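Local atomic coordinates of fatty acid synthase 1, isoform A (Drosophila melanogaster, PDB entry 6FN6), a protein that probably builds long-chain saturated fatty acids from acetyl-CoA and malonyl-CoA with NADPH, this chain being its dehydratase, enoylreductase and ketoreductase region. Residues H24-R29 and Y143-I148; I30-T35 and T69-N74. All blocks are in the same frame, centred on the assembly; numbering follows the deposited sequence.

Interaction 1. Residues H24-R29 and Y143-I148; sequences HTIDGR and YDYGGI
Asp144 lies against Thr25 and reaches past it to the turn at Asp27 and Gly28. Its chi1 of -53° sets CG beside the backbone N, anti to the carbonyl carbon. OD2 accepts a hydrogen bond from Gly28 N at 3.1 Å, the donor sitting above the carboxylate plane. An alanine in place of Asp144 would probably leave the Gly28 N-H without this acceptor and the turn freer to shift. Between the two segments one backbone bond runs from Asp144 N to Thr25 O at 2.9 Å, with Gly146 bonded to Gly23 and Asp27 to Gly142 just beyond, and alongside it Thr25 CG2 packs on Asp144 CB (3.9 Å).

The other face of this antiparallel pairing carries His24, Ile26, Tyr143 and Tyr145. Tyr145 runs side by side with His24, which is predicted to be the proton acceptor of the dehydratase; His24 CD2 meets the edge of the phenol ring in its plane, 3.6 Å from Tyr145 CE1, with the two rings inclined at 50°. Ile26 CD1 reaches the edge of the Tyr143 ring at CD1, 3.6 Å away, and also touches Tyr145 CE1.

The contact joins the predicted N-terminal hotdog fold to the C-terminal one. Helix 170-183 meets this aromatic face, Asp175 touching His24 and Tyr145; Leu138 of helix 131-141 packs on both tyrosines, and strand 29-31 continues the small sheet beyond strand 24-26.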
ATOM      1  N   HIS A  24     -27.477   8.798 -21.434  1.00 40.35           N
ATOM      2  CA  HIS A  24     -26.503   9.120 -20.398  1.00 36.32           C
ATOM      3  C   HIS A  24     -25.566  10.230 -20.866  1.00 36.65           C
ATOM      4  O   HIS A  24     -24.355  10.033 -20.968  1.00 36.46           O
ATOM      5  CB  HIS A  24     -25.709   7.872 -20.011  1.00 35.92           C
ATOM      6  CG  HIS A  24     -24.846   8.052 -18.801  1.00 35.97           C
ATOM      7  ND1 HIS A  24     -23.495   8.316 -18.881  1.00 36.11           N
ATOM      8  CD2 HIS A  24     -25.142   8.013 -17.481  1.00 33.54           C
ATOM      9  CE1 HIS A  24     -22.998   8.427 -17.663  1.00 33.85           C
ATOM     10  NE2 HIS A  24     -23.977   8.249 -16.794  1.00 32.48           N
ATOM     11  N   THR A  25     -26.138  11.400 -21.142  1.00 35.66           N
ATOM     12  CA  THR A  25     -25.367  12.550 -21.599  1.00 36.28           C
ATOM     13  C   THR A  25     -24.895  13.374 -20.406  1.00 34.93           C
ATOM     14  O   THR A  25     -25.686  13.730 -19.534  1.00 34.12           O
ATOM     15  CB  THR A  25     -26.200  13.432 -22.555  1.00 37.95           C
ATOM     16  OG1 THR A  25     -26.585  12.665 -23.703  1.00 40.32           O
ATOM     17  CG2 THR A  25     -25.414  14.657 -23.018  1.00 39.20           C
ATOM     18  N   ILE A  26     -23.600  13.671 -20.373  1.00 35.41           N
ATOM     19  CA  ILE A  26     -23.013  14.428 -19.274  1.00 41.59           C
ATOM     20  C   ILE A  26     -22.269  15.628 -19.832  1.00 44.34           C
ATOM     21  O   ILE A  26     -21.319  15.475 -20.600  1.00 43.96           O
ATOM     22  CB  ILE A  26     -22.061  13.558 -18.424  1.00 47.33           C
ATOM     23  CG1 ILE A  26     -22.751  12.270 -17.961  1.00 50.21           C
ATOM     24  CG2 ILE A  26     -21.531  14.353 -17.233  1.00 47.69           C
ATOM     25  CD1 ILE A  26     -23.881  12.480 -16.987  1.00 49.38           C
ATOM     26  N   ASP A  27     -22.695  16.820 -19.430  1.00 56.45           N
ATOM     27  CA  ASP A  27     -22.030  18.051 -19.833  1.00 56.16           C
ATOM     28  C   ASP A  27     -21.911  18.144 -21.354  1.00 59.11           C
ATOM     29  O   ASP A  27     -20.856  18.489 -21.884  1.00 62.59           O
ATOM     30  CB  ASP A  27     -20.644  18.133 -19.186  1.00 55.89           C
ATOM     31  CG  ASP A  27     -20.060  19.534 -19.223  1.00 57.70           C
ATOM     32  OD1 ASP A  27     -20.777  20.471 -19.632  1.00 59.92           O
ATOM     33  OD2 ASP A  27     -18.886  19.702 -18.831  1.00 57.26           O
ATOM     34  N   GLY A  28     -23.001  17.835 -22.051  1.00 47.40           N
ATOM     35  CA  GLY A  28     -23.060  17.992 -23.494  1.00 49.67           C
ATOM     36  C   GLY A  28     -22.363  16.912 -24.296  1.00 52.02           C
ATOM     37  O   GLY A  28     -22.088  17.091 -25.483  1.00 53.65           O
ATOM     38  N   ARG A  29     -22.073  15.786 -23.657  1.00 44.18           N
ATOM     39  CA  ARG A  29     -21.448  14.667 -24.351  1.00 48.82           C
ATOM     40  C   ARG A  29     -21.921  13.323 -23.796  1.00 39.74           C
ATOM     41  O   ARG A  29     -22.247  13.206 -22.613  1.00 37.72           O
ATOM     42  CB  ARG A  29     -19.920  14.782 -24.256  1.00 59.13           C
ATOM     43  CG  ARG A  29     -19.410  15.318 -22.916  1.00 66.17           C
ATOM     44  CD  ARG A  29     -17.903  15.557 -22.911  1.00 74.82           C
ATOM     45  NE  ARG A  29     -17.472  16.213 -21.674  1.00 83.51           N
ATOM     46  CZ  ARG A  29     -17.074  15.586 -20.569  1.00 91.16           C
ATOM     47  NH1 ARG A  29     -17.034  14.261 -20.518  1.00 92.57           N
ATOM     48  NH2 ARG A  29     -16.710  16.293 -19.506  1.00 94.51           N
ATOM     49  N   TYR A 143     -25.512  17.397 -15.498  1.00 51.08           N
ATOM     50  CA  TYR A 143     -26.076  16.134 -15.960  1.00 46.62           C
ATOM     51  C   TYR A 143     -27.234  16.370 -16.922  1.00 47.36           C
ATOM     52  O   TYR A 143     -28.241  16.975 -16.554  1.00 47.63           O
ATOM     53  CB  TYR A 143     -26.567  15.291 -14.783  1.00 41.97           C
ATOM     54  CG  TYR A 143     -25.546  15.060 -13.697  1.00 40.05           C
ATOM     55  CD1 TYR A 143     -24.662  13.992 -13.763  1.00 40.28           C
ATOM     56  CD2 TYR A 143     -25.478  15.900 -12.596  1.00 37.79           C
ATOM     57  CE1 TYR A 143     -23.729  13.773 -12.766  1.00 39.16           C
ATOM     58  CE2 TYR A 143     -24.551  15.691 -11.594  1.00 37.19           C
ATOM     59  CZ  TYR A 143     -23.680  14.625 -11.681  1.00 37.93           C
ATOM     60  OH  TYR A 143     -22.755  14.421 -10.681  1.00 36.27           O
ATOM     61  N   ASP A 144     -27.095  15.876 -18.147  1.00 37.78           N
ATOM     62  CA  ASP A 144     -28.135  16.032 -19.157  1.00 37.62           C
ATOM     63  C   ASP A 144     -28.791  14.693 -19.466  1.00 35.18           C
ATOM     64  O   ASP A 144     -28.802  14.248 -20.611  1.00 38.41           O
ATOM     65  CB  ASP A 144     -27.541  16.631 -20.429  1.00 42.23           C
ATOM     66  CG  ASP A 144     -26.763  17.904 -20.160  1.00 46.43           C
ATOM     67  OD1 ASP A 144     -27.400  18.954 -19.931  1.00 49.79           O
ATOM     68  OD2 ASP A 144     -25.514  17.851 -20.163  1.00 46.66           O
ATOM     69  N   TYR A 145     -29.363  14.066 -18.445  1.00 35.90           N
ATOM     70  CA  TYR A 145     -29.948  12.742 -18.603  1.00 35.26           C
ATOM     71  C   TYR A 145     -31.183  12.783 -19.495  1.00 37.90           C
ATOM     72  O   TYR A 145     -31.923  13.770 -19.515  1.00 40.37           O
ATOM     73  CB  TYR A 145     -30.316  12.148 -17.240  1.00 33.38           C
ATOM     74  CG  TYR A 145     -29.129  11.828 -16.355  1.00 34.00           C
ATOM     75  CD1 TYR A 145     -28.156  10.925 -16.762  1.00 33.47           C
ATOM     76  CD2 TYR A 145     -28.989  12.421 -15.107  1.00 33.90           C
ATOM     77  CE1 TYR A 145     -27.069  10.628 -15.953  1.00 33.47           C
ATOM     78  CE2 TYR A 145     -27.907  12.129 -14.291  1.00 31.63           C
ATOM     79  CZ  TYR A 145     -26.952  11.235 -14.721  1.00 33.40           C
ATOM     80  OH  TYR A 145     -25.879  10.945 -13.913  1.00 33.38           O
ATOM     81  N   GLY A 146     -31.392  11.702 -20.238  1.00 43.75           N
ATOM     82  CA  GLY A 146     -32.533  11.578 -21.124  1.00 46.35           C
ATOM     83  C   GLY A 146     -32.999  10.143 -21.242  1.00 46.76           C
ATOM     84  O   GLY A 146     -32.298   9.218 -20.831  1.00 48.03           O
ATOM     85  N   GLY A 147     -34.190   9.955 -21.800  1.00 41.10           N
ATOM     86  CA  GLY A 147     -34.749   8.628 -21.975  1.00 42.13           C
ATOM     87  C   GLY A 147     -34.889   7.849 -20.679  1.00 40.92           C
ATOM     88  O   GLY A 147     -35.314   8.390 -19.658  1.00 39.99           O
ATOM     89  N   ILE A 148     -34.530   6.570 -20.723  1.00 43.85           N
ATOM     90  CA  ILE A 148     -34.737   5.680 -19.586  1.00 44.03           C
ATOM     91  C   ILE A 148     -33.787   6.011 -18.435  1.00 40.70           C
ATOM     92  O   ILE A 148     -33.973   5.537 -17.316  1.00 39.98           O
ATOM     93  CB  ILE A 148     -34.591   4.206 -20.010  1.00 44.38           C
ATOM     94  CG1 ILE A 148     -33.180   3.927 -20.541  1.00 42.21           C
ATOM     95  CG2 ILE A 148     -35.643   3.863 -21.063  1.00 46.12           C
ATOM     96  CD1 ILE A 148     -32.902   2.461 -20.799  1.00 42.99           C
TER

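Interaction 2. Residues I30-T35 and T69-N74; sequences ILFPAT and TILNKN
Thr69 O accepts the backbone N-H of Phe32 at 2.8 Å, the donor lying in the carbonyl plane and the N-H...O angle a fairly straight 164°. This is one rung of a short antiparallel pairing in the predicted N-terminal hotdog fold of the dehydratase, where strand 70-71 borders strand 29-31. The second rung runs the other way, from Leu71 N to Ile30 O at 2.9 Å. Between them Leu31 and Ile70 form a non-hydrogen-bonded pair, and the CA of each leans on an acceptor already in use: Leu31 CA makes a CA-H...O contact with Thr69 O at 3.3 Å, and Ile70 CA makes another with Ile30 O.

Side chains fill in on both faces of the pairing. Ile30 and Leu71 share one of them and cross at about a right angle; the Ile30 CG2 branch meets Leu71 CB (4.1 Å) and also approaches Leu71 CD1. Asn72 contributes its backbone O, which lies near Ile30 CD1. On the other face Leu31 and Ile70 meet more loosely, through Leu31 CD1 and Ile70 CG1.

Phe32 rests its CB on Thr69 CB at 3.8 Å, while a chi1 of -164° sends its CG anti to the backbone N. Leu13 touches Leu71, while Tyr37 meets the Phe32 ring edge-to-face and Phe79 adds a further ring contact. Pro33 follows as the N-cap of helix 34-48, and Pro33 CD lies over one face of the Phe32 ring near its rim. At the edge of the same ring, near its plane, Leu71 CD1 comes within 4.1 Å of Phe32 CD1.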
ATOM      1  N   ILE A  30     -21.972  12.318 -24.666  1.00 46.93           N
ATOM      2  CA  ILE A  30     -22.401  10.982 -24.268  1.00 46.78           C
ATOM      3  C   ILE A  30     -21.249  10.273 -23.565  1.00 42.91           C
ATOM      4  O   ILE A  30     -20.159  10.140 -24.124  1.00 42.46           O
ATOM      5  CB  ILE A  30     -22.893  10.163 -25.480  1.00 50.38           C
ATOM      6  CG1 ILE A  30     -24.073  10.866 -26.157  1.00 53.41           C
ATOM      7  CG2 ILE A  30     -23.284   8.748 -25.051  1.00 51.04           C
ATOM      8  CD1 ILE A  30     -24.475  10.263 -27.493  1.00 56.07           C
ATOM      9  N   LEU A  31     -21.500   9.804 -22.348  1.00 56.39           N
ATOM     10  CA  LEU A  31     -20.501   9.060 -21.589  1.00 52.96           C
ATOM     11  C   LEU A  31     -20.964   7.635 -21.351  1.00 44.91           C
ATOM     12  O   LEU A  31     -22.099   7.410 -20.926  1.00 42.65           O
ATOM     13  CB  LEU A  31     -20.225   9.731 -20.246  1.00 60.63           C
ATOM     14  CG  LEU A  31     -19.104  10.765 -20.219  1.00 68.60           C
ATOM     15  CD1 LEU A  31     -19.503  11.976 -21.039  1.00 71.98           C
ATOM     16  CD2 LEU A  31     -18.783  11.152 -18.787  1.00 68.85           C
ATOM     17  N   PHE A  32     -20.089   6.670 -21.616  1.00 44.37           N
ATOM     18  CA  PHE A  32     -20.417   5.292 -21.296  1.00 43.45           C
ATOM     19  C   PHE A  32     -20.517   5.188 -19.783  1.00 44.47           C
ATOM     20  O   PHE A  32     -19.541   5.451 -19.081  1.00 47.15           O
ATOM     21  CB  PHE A  32     -19.385   4.310 -21.835  1.00 44.66           C
ATOM     22  CG  PHE A  32     -19.877   2.891 -21.859  1.00 44.36           C
ATOM     23  CD1 PHE A  32     -20.795   2.486 -22.814  1.00 45.91           C
ATOM     24  CD2 PHE A  32     -19.447   1.972 -20.916  1.00 43.79           C
ATOM     25  CE1 PHE A  32     -21.264   1.188 -22.839  1.00 46.93           C
ATOM     26  CE2 PHE A  32     -19.911   0.671 -20.936  1.00 44.55           C
ATOM     27  CZ  PHE A  32     -20.822   0.278 -21.898  1.00 45.88           C
ATOM     28  N   PRO A  33     -21.696   4.802 -19.271  1.00 33.78           N
ATOM     29  CA  PRO A  33     -21.897   4.856 -17.823  1.00 32.46           C
ATOM     30  C   PRO A  33     -21.016   3.884 -17.053  1.00 32.23           C
ATOM     31  O   PRO A  33     -20.721   2.792 -17.532  1.00 33.14           O
ATOM     32  CB  PRO A  33     -23.372   4.487 -17.664  1.00 32.65           C
ATOM     33  CG  PRO A  33     -23.673   3.646 -18.851  1.00 34.15           C
ATOM     34  CD  PRO A  33     -22.857   4.217 -19.965  1.00 34.81           C
ATOM     35  N   ALA A  34     -20.606   4.295 -15.859  1.00 41.39           N
ATOM     36  CA  ALA A  34     -19.853   3.435 -14.962  1.00 39.35           C
ATOM     37  C   ALA A  34     -20.593   2.115 -14.780  1.00 38.47           C
ATOM     38  O   ALA A  34     -19.990   1.041 -14.764  1.00 38.53           O
ATOM     39  CB  ALA A  34     -19.644   4.126 -13.629  1.00 38.24           C
ATOM     40  N   THR A  35     -21.911   2.210 -14.649  1.00 31.64           N
ATOM     41  CA  THR A  35     -22.764   1.044 -14.468  1.00 37.33           C
ATOM     42  C   THR A  35     -22.828   0.207 -15.740  1.00 40.99           C
ATOM     43  O   THR A  35     -23.167  -0.977 -15.702  1.00 39.13           O
ATOM     44  CB  THR A  35     -24.185   1.459 -14.070  1.00 37.50           C
ATOM     45  OG1 THR A  35     -24.768   2.233 -15.126  1.00 38.07           O
ATOM     46  CG2 THR A  35     -24.156   2.285 -12.796  1.00 36.12           C
ATOM     47  N   THR A  69     -15.399   7.369 -20.741  1.00 52.41           N
ATOM     48  CA  THR A  69     -15.460   6.946 -22.134  1.00 53.61           C
ATOM     49  C   THR A  69     -16.501   7.786 -22.852  1.00 49.90           C
ATOM     50  O   THR A  69     -17.692   7.717 -22.546  1.00 45.71           O
ATOM     51  CB  THR A  69     -15.817   5.452 -22.296  1.00 55.70           C
ATOM     52  OG1 THR A  69     -14.967   4.648 -21.467  1.00 56.31           O
ATOM     53  CG2 THR A  69     -15.662   5.014 -23.743  1.00 60.69           C
ATOM     54  N   ILE A  70     -16.036   8.585 -23.803  1.00 48.66           N
ATOM     55  CA  ILE A  70     -16.904   9.472 -24.551  1.00 46.97           C
ATOM     56  C   ILE A  70     -17.302   8.763 -25.838  1.00 47.72           C
ATOM     57  O   ILE A  70     -16.466   8.140 -26.491  1.00 44.93           O
ATOM     58  CB  ILE A  70     -16.212  10.815 -24.830  1.00 47.52           C
ATOM     59  CG1 ILE A  70     -15.983  11.558 -23.513  1.00 40.79           C
ATOM     60  CG2 ILE A  70     -17.046  11.663 -25.792  1.00 48.85           C
ATOM     61  CD1 ILE A  70     -15.200  12.856 -23.648  1.00 43.49           C
ATOM     62  N   LEU A  71     -18.582   8.851 -26.190  1.00 49.57           N
ATOM     63  CA  LEU A  71     -19.071   8.246 -27.422  1.00 57.31           C
ATOM     64  C   LEU A  71     -19.644   9.327 -28.329  1.00 65.64           C
ATOM     65  O   LEU A  71     -20.222  10.304 -27.854  1.00 61.16           O
ATOM     66  CB  LEU A  71     -20.137   7.189 -27.121  1.00 59.08           C
ATOM     67  CG  LEU A  71     -19.866   6.246 -25.944  1.00 58.92           C
ATOM     68  CD1 LEU A  71     -21.033   5.286 -25.753  1.00 58.34           C
ATOM     69  CD2 LEU A  71     -18.565   5.475 -26.135  1.00 59.98           C
ATOM     70  N   ASN A  72     -19.476   9.147 -29.636  1.00 86.73           N
ATOM     71  CA  ASN A  72     -20.048  10.054 -30.627  1.00 98.01           C
ATOM     72  C   ASN A  72     -21.442   9.585 -31.041  1.00 97.67           C
ATOM     73  O   ASN A  72     -22.073   8.802 -30.333  1.00 90.05           O
ATOM     74  CB  ASN A  72     -19.128  10.159 -31.844  1.00108.80           C
ATOM     75  CG  ASN A  72     -17.741  10.661 -31.484  1.00115.24           C
ATOM     76  OD1 ASN A  72     -16.736  10.010 -31.773  1.00116.37           O
ATOM     77  ND2 ASN A  72     -17.681  11.826 -30.847  1.00117.46           N
ATOM     78  N   LYS A  73     -21.936  10.084 -32.171  1.00130.14           N
ATOM     79  CA  LYS A  73     -23.233   9.648 -32.677  1.00134.88           C
ATOM     80  C   LYS A  73     -23.131   8.253 -33.285  1.00139.89           C
ATOM     81  O   LYS A  73     -23.868   7.346 -32.900  1.00138.73           O
ATOM     82  CB  LYS A  73     -23.762  10.633 -33.721  1.00136.14           C
ATOM     83  CG  LYS A  73     -25.096  10.228 -34.328  1.00134.65           C
ATOM     84  CD  LYS A  73     -25.757  11.391 -35.049  1.00134.31           C
ATOM     85  CE  LYS A  73     -27.136  11.012 -35.564  1.00133.92           C
ATOM     86  NZ  LYS A  73     -27.822  12.155 -36.224  1.00135.34           N
ATOM     87  N   ASN A  74     -22.213   8.086 -34.234  1.00151.63           N
ATOM     88  CA  ASN A  74     -21.961   6.776 -34.825  1.00152.83           C
ATOM     89  C   ASN A  74     -21.502   5.824 -33.724  1.00149.50           C
ATOM     90  O   ASN A  74     -22.048   4.732 -33.565  1.00150.42           O
ATOM     91  CB  ASN A  74     -20.930   6.870 -35.959  1.00152.96           C
ATOM     92  CG  ASN A  74     -19.667   7.606 -35.551  1.00149.55           C
ATOM     93  OD1 ASN A  74     -19.723   8.719 -35.028  1.00147.97           O
ATOM     94  ND2 ASN A  74     -18.516   6.993 -35.809  1.00149.28           N
TER

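Interactions 1 and 2 are the two outer seams of one four-stranded antiparallel sheet, ordered 70-71, 29-31, 24-26, 143-145, and their centres are about 10 Å apart. They meet at His24, the predicted proton acceptor: His24 ND1 is 2.6 Å from Leu31 O, a probable hydrogen bond that would help fix the rotation of the imidazole, and His24 CE1 packs on Pro33 CA at 3.7 Å. Asp175, the predicted proton donor, has its side chain about 3 Å from that of His24 and about 9 Å from that of Leu31. Interaction 1 therefore borders the predicted dehydratase active site, while segment 30-35 of interaction 2 touches His24 through Leu31 O and Pro33 CA.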